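Local coordinates for UPF0062 protein MJ1593 (PDB 2YX5), which is of unknown function but belongs to the PurS family of small proteins, whose chains here join their beta sheets across a subunit interface, at residues K3-I8 against Y40-I45. Residues are numbered along the deposited sequence; the frame is centred on the assembly and turned at random.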
loop_
_atom_site.group_PDB
_atom_site.type_symbol
_atom_site.label_atom_id
_atom_site.label_comp_id
_atom_site.label_asym_id
_atom_site.label_seq_id
_atom_site.Cartn_x
_atom_site.Cartn_y
_atom_site.Cartn_z
ATOM N N LYS A 3 -6.082 -5.842 22.317
ATOM C CA LYS A 3 -5.712 -5.860 20.922
ATOM C C LYS A 3 -6.906 -5.354 20.116
ATOM O O LYS A 3 -7.946 -6.005 20.054
ATOM C CB LYS A 3 -5.343 -7.282 20.482
ATOM C CG LYS A 3 -5.167 -7.437 18.966
ATOM C CD LYS A 3 -4.794 -8.854 18.554
ATOM C CE LYS A 3 -4.915 -9.020 17.057
ATOM N NZ LYS A 3 -4.273 -10.263 16.580
ATOM N N ALA A 4 -6.771 -4.181 19.516
ATOM C CA ALA A 4 -7.853 -3.658 18.711
ATOM C C ALA A 4 -7.524 -3.981 17.266
ATOM O O ALA A 4 -6.394 -3.796 16.808
ATOM C CB ALA A 4 -7.988 -2.156 18.898
ATOM N N THR A 5 -8.503 -4.490 16.544
ATOM C CA THR A 5 -8.277 -4.805 15.156
ATOM C C THR A 5 -9.060 -3.820 14.287
ATOM O O THR A 5 -10.284 -3.725 14.400
ATOM C CB THR A 5 -8.701 -6.255 14.869
ATOM O OG1 THR A 5 -7.910 -7.132 15.679
ATOM C CG2 THR A 5 -8.490 -6.603 13.393
ATOM N N VAL A 6 -8.354 -3.067 13.441
ATOM C CA VAL A 6 -9.030 -2.122 12.562
ATOM C C VAL A 6 -8.948 -2.591 11.103
ATOM O O VAL A 6 -7.858 -2.772 10.569
ATOM C CB VAL A 6 -8.414 -0.713 12.663
ATOM C CG1 VAL A 6 -9.241 0.297 11.863
ATOM C CG2 VAL A 6 -8.337 -0.296 14.100
ATOM N N ILE A 7 -10.101 -2.824 10.482
ATOM C CA ILE A 7 -10.143 -3.211 9.079
ATOM C C ILE A 7 -10.582 -1.968 8.340
ATOM O O ILE A 7 -11.582 -1.358 8.705
ATOM C CB ILE A 7 -11.180 -4.288 8.757
ATOM C CG1 ILE A 7 -10.743 -5.643 9.288
ATOM C CG2 ILE A 7 -11.365 -4.369 7.277
ATOM C CD1 ILE A 7 -10.874 -5.765 10.776
ATOM N N ILE A 8 -9.818 -1.583 7.322
ATOM C CA ILE A 8 -10.136 -0.411 6.527
ATOM C C ILE A 8 -10.276 -0.797 5.059
ATOM O O ILE A 8 -9.411 -1.460 4.497
ATOM C CB ILE A 8 -9.055 0.642 6.632
ATOM C CG1 ILE A 8 -8.895 1.067 8.089
ATOM C CG2 ILE A 8 -9.419 1.825 5.750
ATOM C CD1 ILE A 8 -7.877 2.187 8.302
ATOM N N TYR A 40 -8.071 -5.316 1.738
ATOM C CA TYR A 40 -8.272 -4.490 2.922
ATOM C C TYR A 40 -6.961 -4.275 3.624
ATOM O O TYR A 40 -6.013 -5.040 3.468
ATOM C CB TYR A 40 -9.170 -5.214 3.928
ATOM C CG TYR A 40 -10.433 -5.767 3.362
ATOM C CD1 TYR A 40 -11.550 -4.951 3.204
ATOM C CD2 TYR A 40 -10.515 -7.100 2.952
ATOM C CE1 TYR A 40 -12.733 -5.438 2.648
ATOM C CE2 TYR A 40 -11.697 -7.608 2.389
ATOM C CZ TYR A 40 -12.809 -6.766 2.239
ATOM O OH TYR A 40 -13.995 -7.216 1.679
ATOM N N LYS A 41 -6.922 -3.243 4.438
ATOM C CA LYS A 41 -5.732 -2.997 5.205
ATOM C C LYS A 41 -6.127 -3.429 6.617
ATOM O O LYS A 41 -7.191 -3.072 7.124
ATOM C CB LYS A 41 -5.342 -1.512 5.175
ATOM C CG LYS A 41 -3.910 -1.226 5.657
ATOM C CD LYS A 41 -2.909 -1.959 4.753
ATOM C CE LYS A 41 -1.456 -1.839 5.202
ATOM N NZ LYS A 41 -0.649 -2.908 4.518
ATOM N N MET A 42 -5.297 -4.243 7.232
ATOM C CA MET A 42 -5.588 -4.654 8.575
ATOM C C MET A 42 -4.595 -3.954 9.489
ATOM O O MET A 42 -3.403 -3.970 9.241
ATOM C CB MET A 42 -5.487 -6.169 8.713
ATOM C CG MET A 42 -5.872 -6.654 10.114
ATOM S SD MET A 42 -6.297 -8.428 10.260
ATOM C CE MET A 42 -4.709 -9.116 10.897
ATOM N N ILE A 43 -5.106 -3.306 10.528
ATOM C CA ILE A 43 -4.269 -2.604 11.496
ATOM C C ILE A 43 -4.530 -3.111 12.929
ATOM O O ILE A 43 -5.622 -2.890 13.490
ATOM C CB ILE A 43 -4.535 -1.083 11.461
ATOM C CG1 ILE A 43 -4.210 -0.525 10.074
ATOM C CG2 ILE A 43 -3.709 -0.387 12.519
ATOM C CD1 ILE A 43 -4.688 0.910 9.838
ATOM N N ASP A 44 -3.528 -3.787 13.498
ATOM C CA ASP A 44 -3.607 -4.300 14.855
ATOM C C ASP A 44 -3.026 -3.329 15.861
ATOM O O ASP A 44 -1.827 -3.062 15.871
ATOM C CB ASP A 44 -2.887 -5.626 14.975
ATOM C CG ASP A 44 -3.732 -6.780 14.479
ATOM O OD1 ASP A 44 -4.848 -6.516 13.971
ATOM O OD2 ASP A 44 -3.284 -7.943 14.593
ATOM N N ILE A 45 -3.870 -2.783 16.719
ATOM C CA ILE A 45 -3.363 -1.847 17.694
ATOM C C ILE A 45 -3.341 -2.473 19.079
ATOM O O ILE A 45 -4.383 -2.856 19.610
ATOM C CB ILE A 45 -4.215 -0.596 17.711
ATOM C CG1 ILE A 45 -4.258 0.008 16.291
ATOM C CG2 ILE A 45 -3.660 0.378 18.759
ATOM C CD1 ILE A 45 -5.280 1.122 16.095
#
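V6 and I43 face each other across two antiparallel strands, CB to CB at 4.1 Å, on the same face of the sheet as A4, I8, K41 and I45. From this pair, methyl tips also reach diagonally to the neighbouring pairs. CG2 of V6, anti to its own carbonyl carbon, meets CD1 of I45 at 3.9 Å. One pair further along, in the same diagonal sense, CD1 of I8 and CD1 of I43 touch at 3.8 Å; both isoleucines hold CG1 anti to the carbonyl carbon (chi1 -59° and -61°) and extend through chi2. Helix 52-67 packs on this apolar face, with V59 against A4, C63 against V6, and M62 and L67 against I45. The opposite face is more polar. Here the D44 carboxylate lies alongside T5, both side chains pointing the same way, with OD1 3.7 Å from CG2 of T5. Its other oxygen, OD2, takes the salt bridge from K3 NZ at 3.2 Å; the extended lysine slants across the carboxylate, and its CE lies close to that oxygen too. Further along, I7 CG2 approaches CB and CD1 of Y40 obliquely at 4.1 Å, while the carbonyl oxygen of I8 lies at the edge of the tyrosine ring, near its plane. Paired N-H and C=O groups join A4 to I45, V6 to I43 and I8 to K41; A4 N to I45 O and I45 N to A4 O are each 2.7 Å, and the two bonds between I8 and K41 are longer. Strand 2-10 is central in the chain's sheet, bonded on its other edge to strand 73-81, whereas strand 34-47 pairs antiparallel with a strand of the second subunit. The contact thus joins the first two strands of a helix-backed antiparallel sheet, in strand order 2-1-3, that continues from one subunit into the next.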